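Local atomic coordinates of putative ring-cleaving dioxygenase MhqO (Bacillus subtilis subsp. subtilis, PDB entry 3OAJ), a protein that probably cleaves the ring of aromatic compounds as an iron-dependent extradiol dioxygenase, and so may contribute to their breakdown and detoxification. Residues G81-W95 and G124-E136. Sequence-based numbering, arbitrary orientation. Where two conformers were deposited one is given.
Sequences GVTSYVVPKGAMAFW and GLHLEIVEREEGE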
loop_
_atom_site.group_PDB
_atom_site.type_symbol
_atom_site.label_atom_id
_atom_site.label_comp_id
_atom_site.label_asym_id
_atom_site.label_seq_id
_atom_site.Cartn_x
_atom_site.Cartn_y
_atom_site.Cartn_z
ATOM N N GLY A 81 8.849 -4.590 4.278
ATOM C CA GLY A 81 10.096 -4.551 3.518
ATOM C C GLY A 81 9.891 -4.443 2.019
ATOM O O GLY A 81 10.602 -3.685 1.335
ATOM N N VAL A 82 8.923 -5.192 1.486
ATOM C CA VAL A 82 8.646 -5.225 0.051
ATOM C C VAL A 82 7.133 -5.157 -0.185
ATOM O O VAL A 82 6.357 -5.795 0.516
ATOM C CB VAL A 82 9.202 -6.518 -0.599
ATOM C CG1 VAL A 82 9.060 -6.469 -2.118
ATOM C CG2 VAL A 82 10.661 -6.734 -0.227
ATOM N N THR A 83 6.730 -4.355 -1.153
ATOM C CA THR A 83 5.340 -4.276 -1.545
ATOM C C THR A 83 5.204 -5.043 -2.855
ATOM O O THR A 83 5.975 -4.820 -3.798
ATOM C CB THR A 83 4.922 -2.797 -1.719
ATOM O OG1 THR A 83 5.096 -2.125 -0.461
ATOM C CG2 THR A 83 3.477 -2.680 -2.186
ATOM N N SER A 84 4.234 -5.952 -2.909
ATOM C CA SER A 84 4.076 -6.900 -4.021
ATOM C C SER A 84 2.880 -6.484 -4.864
ATOM O O SER A 84 1.803 -6.247 -4.311
ATOM C CB SER A 84 3.882 -8.314 -3.445
ATOM O OG SER A 84 4.156 -9.327 -4.393
ATOM N N TYR A 85 3.080 -6.367 -6.186
ATOM C CA TYR A 85 2.028 -6.032 -7.141
ATOM C C TYR A 85 1.754 -7.221 -8.050
ATOM O O TYR A 85 2.685 -7.830 -8.587
ATOM C CB TYR A 85 2.439 -4.814 -7.981
ATOM C CG TYR A 85 2.483 -3.544 -7.175
ATOM C CD1 TYR A 85 1.303 -2.886 -6.810
ATOM C CD2 TYR A 85 3.694 -3.024 -6.714
ATOM C CE1 TYR A 85 1.341 -1.719 -6.037
ATOM C CE2 TYR A 85 3.738 -1.859 -5.953
ATOM C CZ TYR A 85 2.548 -1.211 -5.623
ATOM O OH TYR A 85 2.593 -0.084 -4.843
ATOM N N VAL A 86 0.481 -7.567 -8.205
ATOM C CA VAL A 86 0.081 -8.705 -9.026
ATOM C C VAL A 86 -0.383 -8.266 -10.412
ATOM O O VAL A 86 -1.107 -7.270 -10.566
ATOM C CB VAL A 86 -0.939 -9.602 -8.262
ATOM C CG1 VAL A 86 -2.256 -8.870 -8.038
ATOM C CG2 VAL A 86 -1.168 -10.945 -8.975
ATOM N N VAL A 87 0.082 -9.011 -11.412
ATOM C CA VAL A 87 -0.286 -8.775 -12.805
ATOM C C VAL A 87 -0.885 -10.053 -13.414
ATOM O O VAL A 87 -0.742 -11.137 -12.827
ATOM C CB VAL A 87 0.932 -8.270 -13.653
ATOM C CG1 VAL A 87 1.481 -6.943 -13.090
ATOM C CG2 VAL A 87 2.035 -9.341 -13.711
ATOM N N PRO A 88 -1.564 -9.935 -14.566
ATOM C CA PRO A 88 -2.128 -11.140 -15.176
ATOM C C PRO A 88 -1.096 -12.198 -15.579
ATOM O O PRO A 88 0.070 -11.876 -15.827
ATOM C CB PRO A 88 -2.821 -10.598 -16.420
ATOM C CG PRO A 88 -3.165 -9.181 -16.067
ATOM C CD PRO A 88 -1.949 -8.723 -15.315
ATOM N N LYS A 89 -1.539 -13.456 -15.668
ATOM C CA LYS A 89 -0.651 -14.519 -16.140
ATOM C C LYS A 89 -0.160 -14.161 -17.538
ATOM O O LYS A 89 -0.942 -13.745 -18.397
ATOM C CB LYS A 89 -1.336 -15.896 -16.121
ATOM C CG LYS A 89 -1.408 -16.600 -14.733
ATOM C CD LYS A 89 -0.037 -16.820 -14.011
ATOM C CE LYS A 89 0.966 -17.685 -14.797
ATOM N NZ LYS A 89 2.346 -17.643 -14.183
ATOM N N GLY A 90 1.148 -14.298 -17.740
ATOM C CA GLY A 90 1.792 -13.992 -19.008
ATOM C C GLY A 90 2.285 -12.575 -19.177
ATOM O O GLY A 90 2.928 -12.268 -20.170
ATOM N N ALA A 91 2.016 -11.705 -18.207
ATOM C CA ALA A 91 2.375 -10.294 -18.367
ATOM C C ALA A 91 3.793 -9.932 -17.895
ATOM O O ALA A 91 4.217 -8.792 -18.068
ATOM C CB ALA A 91 1.350 -9.409 -17.667
ATOM N N MET A 92 4.538 -10.883 -17.329
ATOM C CA MET A 92 5.861 -10.575 -16.790
ATOM C C MET A 92 6.765 -9.863 -17.801
ATOM O O MET A 92 7.405 -8.864 -17.455
ATOM C CB MET A 92 6.537 -11.831 -16.232
ATOM C CG MET A 92 7.754 -11.538 -15.379
ATOM S SD MET A 92 7.335 -10.446 -14.010
ATOM C CE MET A 92 6.767 -11.636 -12.792
ATOM N N ALA A 93 6.809 -10.369 -19.042
ATOM C CA ALA A 93 7.655 -9.782 -20.089
ATOM C C ALA A 93 7.265 -8.363 -20.454
ATOM O O ALA A 93 8.126 -7.579 -20.865
ATOM C CB ALA A 93 7.683 -10.663 -21.342
ATOM N N PHE A 94 5.983 -8.041 -20.349
ATOM C CA PHE A 94 5.559 -6.674 -20.612
ATOM C C PHE A 94 6.275 -5.763 -19.619
ATOM O O PHE A 94 6.840 -4.745 -20.010
ATOM C CB PHE A 94 4.043 -6.510 -20.485
ATOM C CG PHE A 94 3.601 -5.074 -20.531
ATOM C CD1 PHE A 94 3.391 -4.444 -21.752
ATOM C CD2 PHE A 94 3.432 -4.328 -19.361
ATOM C CE1 PHE A 94 2.993 -3.119 -21.818
ATOM C CE2 PHE A 94 3.040 -2.982 -19.430
ATOM C CZ PHE A 94 2.826 -2.375 -20.656
ATOM N N TRP A 95 6.247 -6.153 -18.344
ATOM C CA TRP A 95 6.826 -5.345 -17.277
ATOM C C TRP A 95 8.335 -5.290 -17.311
ATOM O O TRP A 95 8.919 -4.221 -17.085
ATOM C CB TRP A 95 6.279 -5.823 -15.930
ATOM C CG TRP A 95 4.847 -5.439 -15.857
ATOM C CD1 TRP A 95 3.749 -6.250 -16.047
ATOM C CD2 TRP A 95 4.336 -4.112 -15.683
ATOM N NE1 TRP A 95 2.600 -5.508 -15.976
ATOM C CE2 TRP A 95 2.925 -4.192 -15.770
ATOM C CE3 TRP A 95 4.937 -2.852 -15.486
ATOM C CZ2 TRP A 95 2.097 -3.063 -15.632
ATOM C CZ3 TRP A 95 4.119 -1.737 -15.360
ATOM C CH2 TRP A 95 2.716 -1.851 -15.418
ATOM N N GLY A 124 13.460 4.746 -3.336
ATOM C CA GLY A 124 14.070 3.636 -2.617
ATOM C C GLY A 124 13.142 2.563 -2.078
ATOM O O GLY A 124 13.618 1.599 -1.481
ATOM N N LEU A 125 11.826 2.691 -2.262
ATOM C CA LEU A 125 10.955 1.616 -1.769
ATOM C C LEU A 125 11.197 0.345 -2.576
ATOM O O LEU A 125 11.416 0.420 -3.788
ATOM C CB LEU A 125 9.487 2.014 -1.882
ATOM C CG LEU A 125 8.981 3.214 -1.071
ATOM C CD1 LEU A 125 7.545 3.603 -1.467
ATOM C CD2 LEU A 125 9.076 2.904 0.418
ATOM N N HIS A 126 11.153 -0.808 -1.904
ATOM C CA HIS A 126 11.305 -2.090 -2.598
ATOM C C HIS A 126 9.967 -2.597 -3.109
ATOM O O HIS A 126 9.007 -2.747 -2.321
ATOM C CB HIS A 126 11.881 -3.189 -1.693
ATOM C CG HIS A 126 13.221 -2.887 -1.084
ATOM N ND1 HIS A 126 14.244 -2.265 -1.773
ATOM C CD2 HIS A 126 13.724 -3.197 0.136
ATOM C CE1 HIS A 126 15.308 -2.180 -0.994
ATOM N NE2 HIS A 126 15.021 -2.743 0.169
ATOM N N LEU A 127 9.901 -2.885 -4.408
ATOM C CA LEU A 127 8.681 -3.363 -5.052
ATOM C C LEU A 127 8.953 -4.690 -5.743
ATOM O O LEU A 127 10.111 -5.013 -6.069
ATOM C CB LEU A 127 8.214 -2.344 -6.100
ATOM C CG LEU A 127 7.476 -1.077 -5.648
ATOM C CD1 LEU A 127 8.309 -0.184 -4.742
ATOM C CD2 LEU A 127 6.973 -0.310 -6.884
ATOM N N GLU A 128 7.890 -5.434 -6.030
ATOM C CA GLU A 128 8.032 -6.627 -6.847
ATOM C C GLU A 128 6.757 -6.845 -7.629
ATOM O O GLU A 128 5.685 -6.382 -7.213
ATOM C CB GLU A 128 8.403 -7.869 -6.015
ATOM C CG GLU A 128 7.341 -8.263 -5.017
ATOM C CD GLU A 128 7.696 -9.423 -4.101
ATOM O OE1 GLU A 128 8.879 -9.852 -4.005
ATOM O OE2 GLU A 128 6.744 -9.886 -3.434
ATOM N N ILE A 129 6.886 -7.538 -8.753
ATOM C CA ILE A 129 5.744 -7.933 -9.576
ATOM C C ILE A 129 5.712 -9.448 -9.707
ATOM O O ILE A 129 6.754 -10.069 -9.912
ATOM C CB ILE A 129 5.789 -7.222 -10.975
ATOM C CG1 ILE A 129 5.353 -5.768 -10.830
ATOM C CG2 ILE A 129 4.896 -7.913 -11.999
ATOM C CD1 ILE A 129 5.682 -4.901 -12.051
ATOM N N VAL A 130 4.518 -10.022 -9.562
ATOM C CA VAL A 130 4.277 -11.453 -9.698
ATOM C C VAL A 130 3.024 -11.654 -10.530
ATOM O O VAL A 130 2.131 -10.812 -10.484
ATOM C CB VAL A 130 4.130 -12.127 -8.306
ATOM C CG1 VAL A 130 2.923 -11.579 -7.511
ATOM C CG2 VAL A 130 4.097 -13.645 -8.420
ATOM N N GLU A 131 2.978 -12.757 -11.279
ATOM C CA GLU A 131 1.832 -13.093 -12.128
ATOM C C GLU A 131 0.892 -14.018 -11.388
ATOM O O GLU A 131 1.335 -15.047 -10.880
ATOM C CB GLU A 131 2.284 -13.858 -13.371
ATOM C CG GLU A 131 3.100 -13.097 -14.372
ATOM C CD GLU A 131 3.328 -13.926 -15.612
ATOM O OE1 GLU A 131 2.841 -15.076 -15.644
ATOM O OE2 GLU A 131 3.963 -13.426 -16.559
ATOM N N ARG A 132 -0.403 -13.683 -11.356
ATOM C CA ARG A 132 -1.416 -14.607 -10.801
ATOM C C ARG A 132 -2.753 -14.393 -11.489
ATOM O O ARG A 132 -3.123 -13.257 -11.792
ATOM C CB ARG A 132 -1.607 -14.449 -9.283
ATOM C CG ARG A 132 -0.356 -14.630 -8.427
ATOM C CD ARG A 132 -0.685 -14.555 -6.950
ATOM N NE ARG A 132 0.539 -14.704 -6.179
ATOM C CZ ARG A 132 0.975 -13.850 -5.251
ATOM N NH1 ARG A 132 0.238 -12.791 -4.934
ATOM N NH2 ARG A 132 2.126 -14.079 -4.623
ATOM N N GLU A 133 -3.477 -15.485 -11.743
ATOM C CA GLU A 133 -4.804 -15.412 -12.359
ATOM C C GLU A 133 -5.817 -14.756 -11.422
ATOM O O GLU A 133 -6.668 -13.971 -11.869
ATOM C CB GLU A 133 -5.294 -16.811 -12.795
ATOM C CG GLU A 133 -6.618 -16.813 -13.595
ATOM C CD GLU A 133 -6.481 -16.236 -15.003
ATOM O OE1 GLU A 133 -5.388 -16.339 -15.602
ATOM O OE2 GLU A 133 -7.484 -15.696 -15.526
ATOM N N GLU A 134 -5.707 -15.063 -10.128
ATOM C CA GLU A 134 -6.636 -14.512 -9.126
ATOM C C GLU A 134 -6.579 -12.979 -9.097
ATOM O O GLU A 134 -5.497 -12.386 -9.251
ATOM C CB GLU A 134 -6.336 -15.096 -7.734
ATOM C CG GLU A 134 -7.380 -14.739 -6.674
ATOM C CD GLU A 134 -7.135 -15.379 -5.305
ATOM O OE1 GLU A 134 -5.972 -15.465 -4.859
ATOM O OE2 GLU A 134 -8.134 -15.782 -4.664
ATOM N N GLY A 135 -7.741 -12.352 -8.895
ATOM C CA GLY A 135 -7.846 -10.890 -8.804
ATOM C C GLY A 135 -8.379 -10.298 -10.095
ATOM O O GLY A 135 -7.932 -10.678 -11.184
ATOM N N GLU A 136 -9.336 -9.383 -9.970
ATOM C CA GLU A 136 -9.977 -8.762 -11.128
ATOM C C GLU A 136 -8.987 -7.904 -11.889
ATOM O O GLU A 136 -8.176 -7.202 -11.272
ATOM C CB GLU A 136 -11.126 -7.854 -10.703
ATOM C CG GLU A 136 -12.218 -8.503 -9.912
ATOM C CD GLU A 136 -13.418 -7.587 -9.761
ATOM O OE1 GLU A 136 -13.412 -6.473 -10.361
ATOM O OE2 GLU A 136 -14.374 -8.002 -9.065
HETATM O O HOH W 1 10.194 -0.965 1.085
HETATM O O HOH W 2 2.954 -11.678 -3.396
HETATM O O HOH W 3 -4.441 -13.867 -15.977
#
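G81 O is joined to H126 N through one water. From T83 to V87 the strand runs parallel to 126-131, and T83 N opens the direct pairing by donating to H126 O. With chi1 at -161° the S84 hydroxyl swings away from its own N, and OG donates to E128 OE2 at 2.8 Å on the anti side of the carboxylate. The same oxygen is also salt-bridged to R111. A water links S84 OG to R132 NH2, and R132 itself is salt-bridged to E114. On the other face, Y85 CE2 packs 3.7 Å from L127 CD2. V86, back on the S84 face, lays CG2 against R132 CB at 3.5 Å; V87, on the Y85 face, meets I129 CG2 with both methyls. After the strand, a type II turn from P88 to A91 wraps round the E131 carboxylate. K89 NZ forms a salt bridge with E131 OE1 (3.0 Å), and G90 N reaches this oxygen from the opposite face (2.8 Å). M92 N, at the start of the helix, donates a hydrogen bond to E131 OE2 at 2.7 Å. I129 CD1 packs against the W95 ring, 3.9 Å from its CG. Strand 79-87 lies between 126-131 and antiparallel 153-160 in the sheet of the VOC fold, with helix 19-29 against Y85 and L127.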